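Local coordinates for protein tryptophanyl-tRNA synthetase (Cryptosporidium parvum Iowa II, PDB 3HV0) that probably catalyses the ATP-dependent attachment of tryptophan to its cognate tRNA, as a class I aminoacyl-tRNA synthetase, and holds tryptophan in its active-site pocket, at residues Phe75-Arg81 and Val108-Leu114; Arg81-Ser87 and Tyr134-Asn138; Ile276-Asp280 and Thr359-Gln363. All blocks are in the same frame, centred on the assembly; numbering follows the deposited sequence.

Contact 1. Residues Phe75-Arg81 and Val108-Leu114; sequences FYLYTGR and VPLVIQL. With TRP (tryptophan), chain C.
Tyr78 and Gln113 meet at the tryptophan-binding end of two neighbouring parallel strands, 76-81 and 110-114, whose axes are inclined by 21°. Leu77, Thr79 and Arg81 on one side and Pro109, Val111 and Gln113 on the other alternate as partners in the backbone ladder. Its bond from Val111 N to Leu77 O is weak, the other four sound. Packing is tight just ahead of the strands, where Val108 meets Phe75 and Leu77. Its two methyls diverge: CG2 lies 3.5 Å from Leu77 CD1, while CG1 sits over a face of the Phe75 ring in a CH-pi contact, 3.7 Å from Phe75 CE2. The fit is looser between Thr79 CG2 and Ile112 CG1, 4.3 Å apart, but every residue here is buried and none forms a solvent side. At the ligand end polarity takes over. The indole nitrogen NE1 of the bound tryptophan donates to Tyr78 OH over 3.1 Å with an N-H...O angle of 163°, and the hydroxyl also bonds to Gln201 O. An aromatic suits the place because ligand CZ2 also lies over one ring face, offset toward the rim. Gln113 has its CG anti to the backbone N (chi1 176°) and an extended chain beyond, which carries OE1 to 3.0 Å from Tyr78 OH; its NE2 is held by Asn157 and the carbonyl of Val200, fixing the amide's rotation. Gly80, lacking a side chain, lets the ligand rest directly on the backbone, its CA 3.4 Å from ligand CD2. Arg81 turns to the other face, where its CG touches Leu114 CD2 before the guanidinium continues to Asn138. With helix 93-106 joining them, the two strands form a beta-alpha-beta unit of the Rossmann-type fold of class I synthetases, whose strand ends line the amino-acid pocket.

Contact 2. Residues Arg81-Ser87 and Tyr134-Asn138; sequences RGPSSES and YAYEN. With TRP (tryptophan), chain C.
The chain leaving strand 76-81 runs irregularly across helix 128-143, making an inverse gamma turn at Pro83 and bringing the CA atoms of Glu86 and Tyr134 within 4.6 Å. This loop of the Rossmann-type catalytic domain, whose first two residues line the tryptophan pocket, leads into HVGH, His89 to His92, the local form of the class I HIGH signature. Pro83 suits the turn because its ring is both rigid and apolar: CB packs on Tyr134 CB and CG on Ala135 CB at 4.0 Å. Tyr134 then spreads its ring beneath the Ser85-Glu86 peptide, with Ser85 C and Glu86 N over one face and Pro83 O at the edge. A flat, wide side chain thus supports a loop without regular backbone pairing. Further along, the side chains of Glu86 and Glu137 lie side by side, pointing the same way and touching through their CG atoms. Their carboxylates are not in contact, and that of Glu137 forms a salt bridge with Arg366, which probably eases the proximity of like charges. Asn138 serves the loop with both halves of its amide, which faces the loop because CG stands anti to the carbonyl carbon (chi1 -76°). Its ND2 donates to Ser85 O at 3.1 Å, in the carbonyl plane and on a lone pair. Ser85 OG accepts from Arg81 NH2 and donates to Ser87 O at 2.6 Å. Asn138 OD1 receives Arg81 NE at 2.7 Å and Arg81 NH2 at 2.9 Å, both from the same face of the amide, with NE 44° out of the carbonyl plane.

Contact 3. Residues Ile276-Asp280 and Thr359-Gln363; sequences IFVND and TKNHQ
Val278 O accepts a hydrogen bond from Thr359 OG1 over 3.0 Å, joining a loop carbonyl to a side chain of helix 344-367. The hydroxyl does not arrive head-on: the C=O...donor angle is 101°, and the oxygen stands 48° above the carbonyl plane. Threonine suits the place by offering two different branches, for while OG1 donates this bond its methyl CG2 rests 3.5 Å from Asp280 O. Gln363, one helical turn on, runs out beside the same loop and lays its CG 3.3 Å from Val278 O. The apolar half of the contact is between Val278 and His362. With chi1 near -63°, the small, branched Val278 sets one methyl, CG1, over the imidazole face in a CH-pi contact and brings the other, CG2, to the ring atom CE1 of His362 at 3.4 Å. His362 is itself held in place because its NE2 bonds to the carbonyl of Asp141, at the end of helix 128-143. On the loop side, Phe277 to Asp280 form a type I beta turn, closed by the bond from Asp280 N to Phe277 O. Asp280 strengthens it with its carboxylate: OD2 receives Phe277 N at 3.2 Å from above the carboxylate plane and also forms a salt bridge with Lys288; the nearby positive charge probably stabilises the carboxylate. This turn follows the unmodelled residues 260-272, which include the KMSKS-type signature, here KMSAS. It leads into helix 282-292, while Ile276 and Val278 pair by backbone with Val90 and Leu88 of the loop after strand 76-81. Backed by helix 344-367, the turn lies wedged between the Rossmann-type domain and the C-terminal helices.

Contacts 1 and 2 share Arg81 and interleave along the chain, their centres 16 Å apart; Leu114 of the first also packs on Asn138 of the second, and both touch the bound tryptophan. Contact 3 comes later in the sequence, its centre 14 Å from that of contact 2 and 23 Å from that of contact 1, which it does not touch. Ser87, with Ser85, carries the connection, meeting Phe277, Val278 and Asn279. The three therefore form a path from the parallel sheet, through the loop before the HIGH-type signature and helix 128-143, to helix 344-367, consistent with a catalytic core joined physically to the C-terminal helical part.

Contact 1. Residues Phe75-Arg81 and Val108-Leu114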
loop_
_atom_site.group_PDB
_atom_site.type_symbol
_atom_site.label_atom_id
_atom_site.label_comp_id
_atom_site.label_asym_id
_atom_site.label_seq_id
_atom_site.Cartn_x
_atom_site.Cartn_y
_atom_site.Cartn_z
ATOM N N PHE A 75 -0.494 0.100 -27.925
ATOM C CA PHE A 75 -0.587 -0.611 -26.661
ATOM C C PHE A 75 0.700 -0.293 -25.892
ATOM O O PHE A 75 1.486 0.538 -26.343
ATOM C CB PHE A 75 -0.744 -2.119 -26.903
ATOM C CG PHE A 75 0.438 -2.765 -27.583
ATOM C CD1 PHE A 75 1.396 -3.441 -26.844
ATOM C CD2 PHE A 75 0.573 -2.712 -28.958
ATOM C CE1 PHE A 75 2.476 -4.042 -27.458
ATOM C CE2 PHE A 75 1.646 -3.305 -29.590
ATOM C CZ PHE A 75 2.605 -3.961 -28.837
ATOM N N TYR A 76 0.908 -0.931 -24.747
ATOM C CA TYR A 76 2.149 -0.730 -23.980
ATOM C C TYR A 76 2.722 -1.997 -23.392
ATOM O O TYR A 76 2.016 -2.993 -23.228
ATOM C CB TYR A 76 1.980 0.331 -22.884
ATOM C CG TYR A 76 1.234 -0.054 -21.616
ATOM C CD1 TYR A 76 -0.151 -0.051 -21.583
ATOM C CD2 TYR A 76 1.912 -0.318 -20.427
ATOM C CE1 TYR A 76 -0.854 -0.346 -20.428
ATOM C CE2 TYR A 76 1.214 -0.632 -19.254
ATOM C CZ TYR A 76 -0.177 -0.627 -19.253
ATOM O OH TYR A 76 -0.912 -0.921 -18.103
ATOM N N LEU A 77 4.021 -1.938 -23.093
ATOM C CA LEU A 77 4.740 -3.063 -22.505
ATOM C C LEU A 77 4.900 -2.819 -21.012
ATOM O O LEU A 77 5.014 -1.708 -20.592
ATOM C CB LEU A 77 6.105 -3.236 -23.173
ATOM C CG LEU A 77 6.102 -3.465 -24.695
ATOM C CD1 LEU A 77 7.364 -2.971 -25.394
ATOM C CD2 LEU A 77 5.854 -4.935 -25.012
ATOM N N TYR A 78 4.877 -3.870 -20.217
ATOM C CA TYR A 78 5.181 -3.780 -18.790
ATOM C C TYR A 78 6.041 -4.978 -18.395
ATOM O O TYR A 78 5.668 -6.138 -18.590
ATOM C CB TYR A 78 3.902 -3.728 -17.959
ATOM C CG TYR A 78 4.005 -4.119 -16.486
ATOM C CD1 TYR A 78 5.036 -3.667 -15.681
ATOM C CD2 TYR A 78 3.021 -4.892 -15.897
ATOM C CE1 TYR A 78 5.095 -4.003 -14.345
ATOM C CE2 TYR A 78 3.074 -5.237 -14.560
ATOM C CZ TYR A 78 4.113 -4.789 -13.782
ATOM O OH TYR A 78 4.160 -5.163 -12.436
ATOM N N THR A 79 7.221 -4.679 -17.876
ATOM C CA THR A 79 8.079 -5.702 -17.325
ATOM C C THR A 79 8.664 -5.198 -16.014
ATOM O O THR A 79 8.440 -4.070 -15.662
ATOM C CB THR A 79 9.136 -6.118 -18.318
ATOM O OG1 THR A 79 9.518 -7.458 -18.023
ATOM C CG2 THR A 79 10.347 -5.235 -18.248
ATOM N N GLY A 80 9.378 -6.043 -15.294
ATOM C CA GLY A 80 9.891 -5.652 -13.961
ATOM C C GLY A 80 11.116 -6.391 -13.493
ATOM O O GLY A 80 11.620 -7.261 -14.187
ATOM N N ARG A 81 11.589 -6.006 -12.300
ATOM C CA ARG A 81 12.817 -6.507 -11.716
ATOM C C ARG A 81 12.765 -6.367 -10.166
ATOM O O ARG A 81 12.360 -5.356 -9.634
ATOM C CB ARG A 81 13.982 -5.754 -12.354
ATOM C CG ARG A 81 15.256 -5.641 -11.543
ATOM C CD ARG A 81 15.952 -6.980 -11.298
ATOM N NE ARG A 81 17.135 -6.822 -10.462
ATOM C CZ ARG A 81 17.838 -7.820 -9.951
ATOM N NH1 ARG A 81 17.491 -9.072 -10.184
ATOM N NH2 ARG A 81 18.896 -7.563 -9.190
ATOM N N VAL A 108 6.411 1.057 -29.165
ATOM C CA VAL A 108 5.369 1.364 -28.198
ATOM C C VAL A 108 5.980 1.824 -26.897
ATOM O O VAL A 108 7.158 1.613 -26.687
ATOM C CB VAL A 108 4.473 0.154 -27.951
ATOM C CG1 VAL A 108 3.676 -0.180 -29.241
ATOM C CG2 VAL A 108 5.300 -1.041 -27.415
ATOM N N PRO A 109 5.189 2.489 -26.036
ATOM C CA PRO A 109 5.671 2.883 -24.706
ATOM C C PRO A 109 5.953 1.693 -23.859
ATOM O O PRO A 109 5.317 0.668 -24.065
ATOM C CB PRO A 109 4.497 3.664 -24.101
ATOM C CG PRO A 109 3.718 4.139 -25.248
ATOM C CD PRO A 109 3.889 3.110 -26.345
ATOM N N LEU A 110 6.881 1.843 -22.908
ATOM C CA LEU A 110 7.246 0.784 -21.955
ATOM C C LEU A 110 7.261 1.336 -20.549
ATOM O O LEU A 110 7.586 2.497 -20.335
ATOM C CB LEU A 110 8.637 0.204 -22.294
ATOM C CG LEU A 110 9.405 -0.629 -21.248
ATOM C CD1 LEU A 110 8.754 -1.963 -21.047
ATOM C CD2 LEU A 110 10.852 -0.790 -21.701
ATOM N N VAL A 111 6.955 0.460 -19.601
ATOM C CA VAL A 111 6.780 0.790 -18.201
ATOM C C VAL A 111 7.521 -0.296 -17.398
ATOM O O VAL A 111 7.305 -1.452 -17.676
ATOM C CB VAL A 111 5.248 0.805 -17.907
ATOM C CG1 VAL A 111 4.906 0.003 -16.663
ATOM C CG2 VAL A 111 4.710 2.256 -17.868
ATOM N N ILE A 112 8.427 0.064 -16.474
ATOM C CA ILE A 112 9.295 -0.889 -15.778
ATOM C C ILE A 112 9.279 -0.686 -14.225
ATOM O O ILE A 112 9.621 0.382 -13.738
ATOM C CB ILE A 112 10.743 -0.778 -16.268
ATOM C CG1 ILE A 112 10.831 -0.937 -17.804
ATOM C CG2 ILE A 112 11.603 -1.821 -15.643
ATOM C CD1 ILE A 112 12.234 -0.838 -18.389
ATOM N N GLN A 113 8.930 -1.730 -13.466
ATOM C CA GLN A 113 8.748 -1.626 -12.017
ATOM C C GLN A 113 9.909 -2.242 -11.222
ATOM O O GLN A 113 10.204 -3.440 -11.347
ATOM C CB GLN A 113 7.442 -2.320 -11.606
ATOM C CG GLN A 113 7.196 -2.358 -10.097
ATOM C CD GLN A 113 5.934 -3.142 -9.707
ATOM O OE1 GLN A 113 5.770 -4.291 -10.097
ATOM N NE2 GLN A 113 5.047 -2.516 -8.940
ATOM N N LEU A 114 10.592 -1.432 -10.429
ATOM C CA LEU A 114 11.600 -1.980 -9.556
ATOM C C LEU A 114 10.960 -2.219 -8.187
ATOM O O LEU A 114 10.555 -1.289 -7.519
ATOM C CB LEU A 114 12.807 -1.063 -9.515
ATOM C CG LEU A 114 13.583 -1.284 -10.823
ATOM C CD1 LEU A 114 13.851 0.006 -11.594
ATOM C CD2 LEU A 114 14.838 -2.082 -10.531
HETATM N N TRP C . 8.759 -9.599 -8.734
HETATM C CA TRP C . 9.536 -9.725 -10.003
HETATM C C TRP C . 10.856 -10.432 -9.734
HETATM O O TRP C . 11.319 -10.475 -8.579
HETATM C CB TRP C . 9.779 -8.360 -10.677
HETATM C CG TRP C . 8.624 -7.885 -11.527
HETATM C CD1 TRP C . 7.718 -6.899 -11.216
HETATM C CD2 TRP C . 8.257 -8.356 -12.833
HETATM N NE1 TRP C . 6.825 -6.736 -12.240
HETATM C CE2 TRP C . 7.122 -7.625 -13.238
HETATM C CE3 TRP C . 8.775 -9.319 -13.695
HETATM C CZ2 TRP C . 6.499 -7.830 -14.467
HETATM C CZ3 TRP C . 8.151 -9.523 -14.912
HETATM C CH2 TRP C . 7.014 -8.786 -15.283
HETATM O OXT TRP C . 11.453 -10.976 -10.682
#

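Contact 2. Residues Arg81-Ser87 and Tyr134-Asn138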
loop_
_atom_site.group_PDB
_atom_site.type_symbol
_atom_site.label_atom_id
_atom_site.label_comp_id
_atom_site.label_asym_id
_atom_site.label_seq_id
_atom_site.Cartn_x
_atom_site.Cartn_y
_atom_site.Cartn_z
ATOM N N ARG A 81 11.589 -6.006 -12.300
ATOM C CA ARG A 81 12.817 -6.507 -11.716
ATOM C C ARG A 81 12.765 -6.367 -10.166
ATOM O O ARG A 81 12.360 -5.356 -9.634
ATOM C CB ARG A 81 13.982 -5.754 -12.354
ATOM C CG ARG A 81 15.256 -5.641 -11.543
ATOM C CD ARG A 81 15.952 -6.980 -11.298
ATOM N NE ARG A 81 17.135 -6.822 -10.462
ATOM C CZ ARG A 81 17.838 -7.820 -9.951
ATOM N NH1 ARG A 81 17.491 -9.072 -10.184
ATOM N NH2 ARG A 81 18.896 -7.563 -9.190
ATOM N N GLY A 82 13.160 -7.409 -9.450
ATOM C CA GLY A 82 13.235 -7.357 -7.993
ATOM C C GLY A 82 14.665 -7.159 -7.530
ATOM O O GLY A 82 15.465 -8.068 -7.667
ATOM N N PRO A 83 15.006 -5.969 -7.000
ATOM C CA PRO A 83 16.367 -5.664 -6.589
ATOM C C PRO A 83 16.824 -6.357 -5.295
ATOM O O PRO A 83 16.854 -5.732 -4.241
ATOM C CB PRO A 83 16.324 -4.148 -6.378
ATOM C CG PRO A 83 14.965 -3.865 -6.018
ATOM C CD PRO A 83 14.111 -4.828 -6.752
ATOM N N SER A 84 17.202 -7.630 -5.388
ATOM C CA SER A 84 17.792 -8.357 -4.263
ATOM C C SER A 84 19.311 -8.358 -4.301
ATOM O O SER A 84 19.960 -8.843 -3.376
ATOM C CB SER A 84 17.289 -9.791 -4.267
ATOM O OG SER A 84 17.040 -10.213 -5.590
ATOM N N SER A 85 19.883 -7.843 -5.387
ATOM C CA SER A 85 21.339 -7.760 -5.545
ATOM C C SER A 85 21.653 -6.461 -6.253
ATOM O O SER A 85 20.816 -5.921 -6.974
ATOM C CB SER A 85 21.872 -8.941 -6.369
ATOM O OG SER A 85 21.496 -8.836 -7.738
ATOM N N GLU A 86 22.867 -5.970 -6.049
ATOM C CA GLU A 86 23.276 -4.684 -6.598
ATOM C C GLU A 86 23.408 -4.723 -8.117
ATOM O O GLU A 86 23.177 -3.702 -8.777
ATOM C CB GLU A 86 24.579 -4.202 -5.973
ATOM C CG GLU A 86 24.727 -2.689 -6.054
ATOM C CD GLU A 86 26.006 -2.176 -5.437
ATOM O OE1 GLU A 86 26.068 -2.092 -4.185
ATOM O OE2 GLU A 86 26.933 -1.832 -6.216
ATOM N N SER A 87 23.759 -5.889 -8.665
ATOM C CA SER A 87 23.850 -6.062 -10.111
ATOM C C SER A 87 22.907 -7.149 -10.638
ATOM O O SER A 87 22.567 -8.101 -9.951
ATOM C CB SER A 87 25.285 -6.383 -10.505
ATOM O OG SER A 87 25.416 -6.325 -11.914
ATOM N N TYR A 134 19.839 -0.702 -4.241
ATOM C CA TYR A 134 20.018 -1.777 -5.196
ATOM C C TYR A 134 19.107 -1.523 -6.393
ATOM O O TYR A 134 19.438 -1.885 -7.523
ATOM C CB TYR A 134 19.617 -3.117 -4.612
ATOM C CG TYR A 134 20.529 -3.777 -3.613
ATOM C CD1 TYR A 134 21.754 -3.228 -3.238
ATOM C CD2 TYR A 134 20.148 -4.988 -3.039
ATOM C CE1 TYR A 134 22.568 -3.868 -2.294
ATOM C CE2 TYR A 134 20.941 -5.632 -2.098
ATOM C CZ TYR A 134 22.154 -5.078 -1.734
ATOM O OH TYR A 134 22.929 -5.735 -0.808
ATOM N N ALA A 135 17.933 -0.951 -6.118
ATOM C CA ALA A 135 17.013 -0.535 -7.163
ATOM C C ALA A 135 17.656 0.464 -8.110
ATOM O O ALA A 135 17.562 0.307 -9.324
ATOM C CB ALA A 135 15.768 0.059 -6.570
ATOM N N TYR A 136 18.316 1.480 -7.566
ATOM C CA TYR A 136 18.865 2.537 -8.422
ATOM C C TYR A 136 20.053 2.067 -9.250
ATOM O O TYR A 136 20.193 2.468 -10.403
ATOM C CB TYR A 136 19.138 3.844 -7.659
ATOM C CG TYR A 136 17.945 4.763 -7.812
ATOM C CD1 TYR A 136 17.990 5.900 -8.620
ATOM C CD2 TYR A 136 16.730 4.437 -7.216
ATOM C CE1 TYR A 136 16.844 6.712 -8.782
ATOM C CE2 TYR A 136 15.599 5.236 -7.361
ATOM C CZ TYR A 136 15.656 6.358 -8.143
ATOM O OH TYR A 136 14.503 7.100 -8.254
ATOM N N GLU A 137 20.878 1.197 -8.686
ATOM C CA GLU A 137 21.975 0.626 -9.456
ATOM C C GLU A 137 21.426 -0.273 -10.542
ATOM O O GLU A 137 21.867 -0.216 -11.695
ATOM C CB GLU A 137 22.928 -0.153 -8.559
ATOM C CG GLU A 137 23.672 0.705 -7.555
ATOM C CD GLU A 137 24.548 1.741 -8.212
ATOM O OE1 GLU A 137 25.014 1.503 -9.335
ATOM O OE2 GLU A 137 24.774 2.802 -7.596
ATOM N N ASN A 138 20.452 -1.097 -10.168
ATOM C CA ASN A 138 19.729 -1.944 -11.134
ATOM C C ASN A 138 19.158 -1.169 -12.327
ATOM O O ASN A 138 19.220 -1.663 -13.447
ATOM C CB ASN A 138 18.613 -2.713 -10.438
ATOM C CG ASN A 138 19.126 -3.898 -9.616
ATOM O OD1 ASN A 138 18.344 -4.767 -9.254
ATOM N ND2 ASN A 138 20.436 -3.941 -9.317
HETATM N N TRP C . 8.759 -9.599 -8.734
HETATM C CA TRP C . 9.536 -9.725 -10.003
HETATM C C TRP C . 10.856 -10.432 -9.734
HETATM O O TRP C . 11.319 -10.475 -8.579
HETATM C CB TRP C . 9.779 -8.360 -10.677
HETATM C CG TRP C . 8.624 -7.885 -11.527
HETATM C CD1 TRP C . 7.718 -6.899 -11.216
HETATM C CD2 TRP C . 8.257 -8.356 -12.833
HETATM N NE1 TRP C . 6.825 -6.736 -12.240
HETATM C CE2 TRP C . 7.122 -7.625 -13.238
HETATM C CE3 TRP C . 8.775 -9.319 -13.695
HETATM C CZ2 TRP C . 6.499 -7.830 -14.467
HETATM C CZ3 TRP C . 8.151 -9.523 -14.912
HETATM C CH2 TRP C . 7.014 -8.786 -15.283
HETATM O OXT TRP C . 11.453 -10.976 -10.682
#

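Contact 3. Residues Ile276-Asp280 and Thr359-Gln363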
loop_
_atom_site.group_PDB
_atom_site.type_symbol
_atom_site.label_atom_id
_atom_site.label_comp_id
_atom_site.label_asym_id
_atom_site.label_seq_id
_atom_site.Cartn_x
_atom_site.Cartn_y
_atom_site.Cartn_z
ATOM N N ILE A 276 26.547 -15.508 -12.884
ATOM C CA ILE A 276 27.219 -14.515 -13.735
ATOM C C ILE A 276 26.527 -13.121 -13.687
ATOM O O ILE A 276 25.382 -12.964 -14.138
ATOM C CB ILE A 276 27.284 -15.048 -15.200
ATOM C CG1 ILE A 276 28.678 -14.994 -15.767
ATOM C CG2 ILE A 276 26.431 -14.247 -16.111
ATOM C CD1 ILE A 276 29.646 -15.910 -15.028
ATOM N N PHE A 277 27.200 -12.120 -13.122
ATOM C CA PHE A 277 26.644 -10.765 -13.102
ATOM C C PHE A 277 27.149 -9.929 -14.283
ATOM O O PHE A 277 28.240 -10.157 -14.799
ATOM C CB PHE A 277 26.968 -10.055 -11.791
ATOM C CG PHE A 277 26.410 -10.731 -10.571
ATOM C CD1 PHE A 277 25.145 -10.405 -10.090
ATOM C CD2 PHE A 277 27.161 -11.667 -9.876
ATOM C CE1 PHE A 277 24.638 -11.014 -8.935
ATOM C CE2 PHE A 277 26.659 -12.282 -8.729
ATOM C CZ PHE A 277 25.394 -11.960 -8.264
ATOM N N VAL A 278 26.357 -8.945 -14.705
ATOM C CA VAL A 278 26.758 -8.093 -15.837
ATOM C C VAL A 278 27.976 -7.222 -15.549
ATOM O O VAL A 278 28.599 -6.736 -16.487
ATOM C CB VAL A 278 25.612 -7.177 -16.330
ATOM C CG1 VAL A 278 24.452 -8.006 -16.856
ATOM C CG2 VAL A 278 25.165 -6.249 -15.230
ATOM N N ASN A 279 28.308 -7.016 -14.271
ATOM C CA ASN A 279 29.521 -6.279 -13.892
ATOM C C ASN A 279 30.707 -7.174 -13.502
ATOM O O ASN A 279 31.668 -6.699 -12.896
ATOM C CB ASN A 279 29.220 -5.300 -12.761
ATOM C CG ASN A 279 28.943 -5.989 -11.440
ATOM O OD1 ASN A 279 28.521 -7.142 -11.398
ATOM N ND2 ASN A 279 29.166 -5.273 -10.352
ATOM N N ASP A 280 30.641 -8.461 -13.844
ATOM C CA ASP A 280 31.761 -9.375 -13.610
ATOM C C ASP A 280 32.870 -9.140 -14.632
ATOM O O ASP A 280 32.606 -8.945 -15.823
ATOM C CB ASP A 280 31.318 -10.849 -13.682
ATOM C CG ASP A 280 30.860 -11.406 -12.342
ATOM O OD1 ASP A 280 31.124 -10.790 -11.293
ATOM O OD2 ASP A 280 30.248 -12.494 -12.343
ATOM N N THR A 359 29.130 -8.836 -21.719
ATOM C CA THR A 359 29.253 -8.168 -20.440
ATOM C C THR A 359 30.090 -6.885 -20.560
ATOM O O THR A 359 29.910 -5.943 -19.795
ATOM C CB THR A 359 29.830 -9.144 -19.383
ATOM O OG1 THR A 359 28.993 -9.145 -18.216
ATOM C CG2 THR A 359 31.275 -8.806 -19.040
ATOM N N LYS A 360 30.988 -6.848 -21.533
ATOM C CA LYS A 360 31.812 -5.662 -21.791
ATOM C C LYS A 360 31.014 -4.571 -22.500
ATOM O O LYS A 360 31.143 -3.380 -22.192
ATOM C CB LYS A 360 33.036 -6.033 -22.626
ATOM N N ASN A 361 30.200 -4.986 -23.459
ATOM C CA ASN A 361 29.307 -4.072 -24.170
ATOM C C ASN A 361 28.244 -3.466 -23.240
ATOM O O ASN A 361 27.885 -2.297 -23.370
ATOM C CB ASN A 361 28.627 -4.808 -25.327
ATOM C CG ASN A 361 28.090 -3.869 -26.392
ATOM O OD1 ASN A 361 27.091 -3.176 -26.191
ATOM N ND2 ASN A 361 28.737 -3.866 -27.542
ATOM N N HIS A 362 27.749 -4.267 -22.304
ATOM C CA HIS A 362 26.845 -3.774 -21.284
ATOM C C HIS A 362 27.563 -2.823 -20.314
ATOM O O HIS A 362 27.003 -1.806 -19.923
ATOM C CB HIS A 362 26.178 -4.944 -20.525
ATOM C CG HIS A 362 25.225 -4.501 -19.463
ATOM N ND1 HIS A 362 25.626 -4.221 -18.173
ATOM C CD2 HIS A 362 23.896 -4.238 -19.508
ATOM C CE1 HIS A 362 24.588 -3.816 -17.465
ATOM N NE2 HIS A 362 23.523 -3.831 -18.249
ATOM N N GLN A 363 28.799 -3.144 -19.938
ATOM C CA GLN A 363 29.518 -2.358 -18.931
ATOM C C GLN A 363 29.899 -0.955 -19.404
ATOM O O GLN A 363 29.864 -0.021 -18.599
ATOM C CB GLN A 363 30.746 -3.108 -18.423
ATOM C CG GLN A 363 30.407 -4.152 -17.374
ATOM C CD GLN A 363 31.396 -5.320 -17.329
ATOM O OE1 GLN A 363 31.493 -6.037 -16.327
ATOM N NE2 GLN A 363 32.113 -5.524 -18.424
#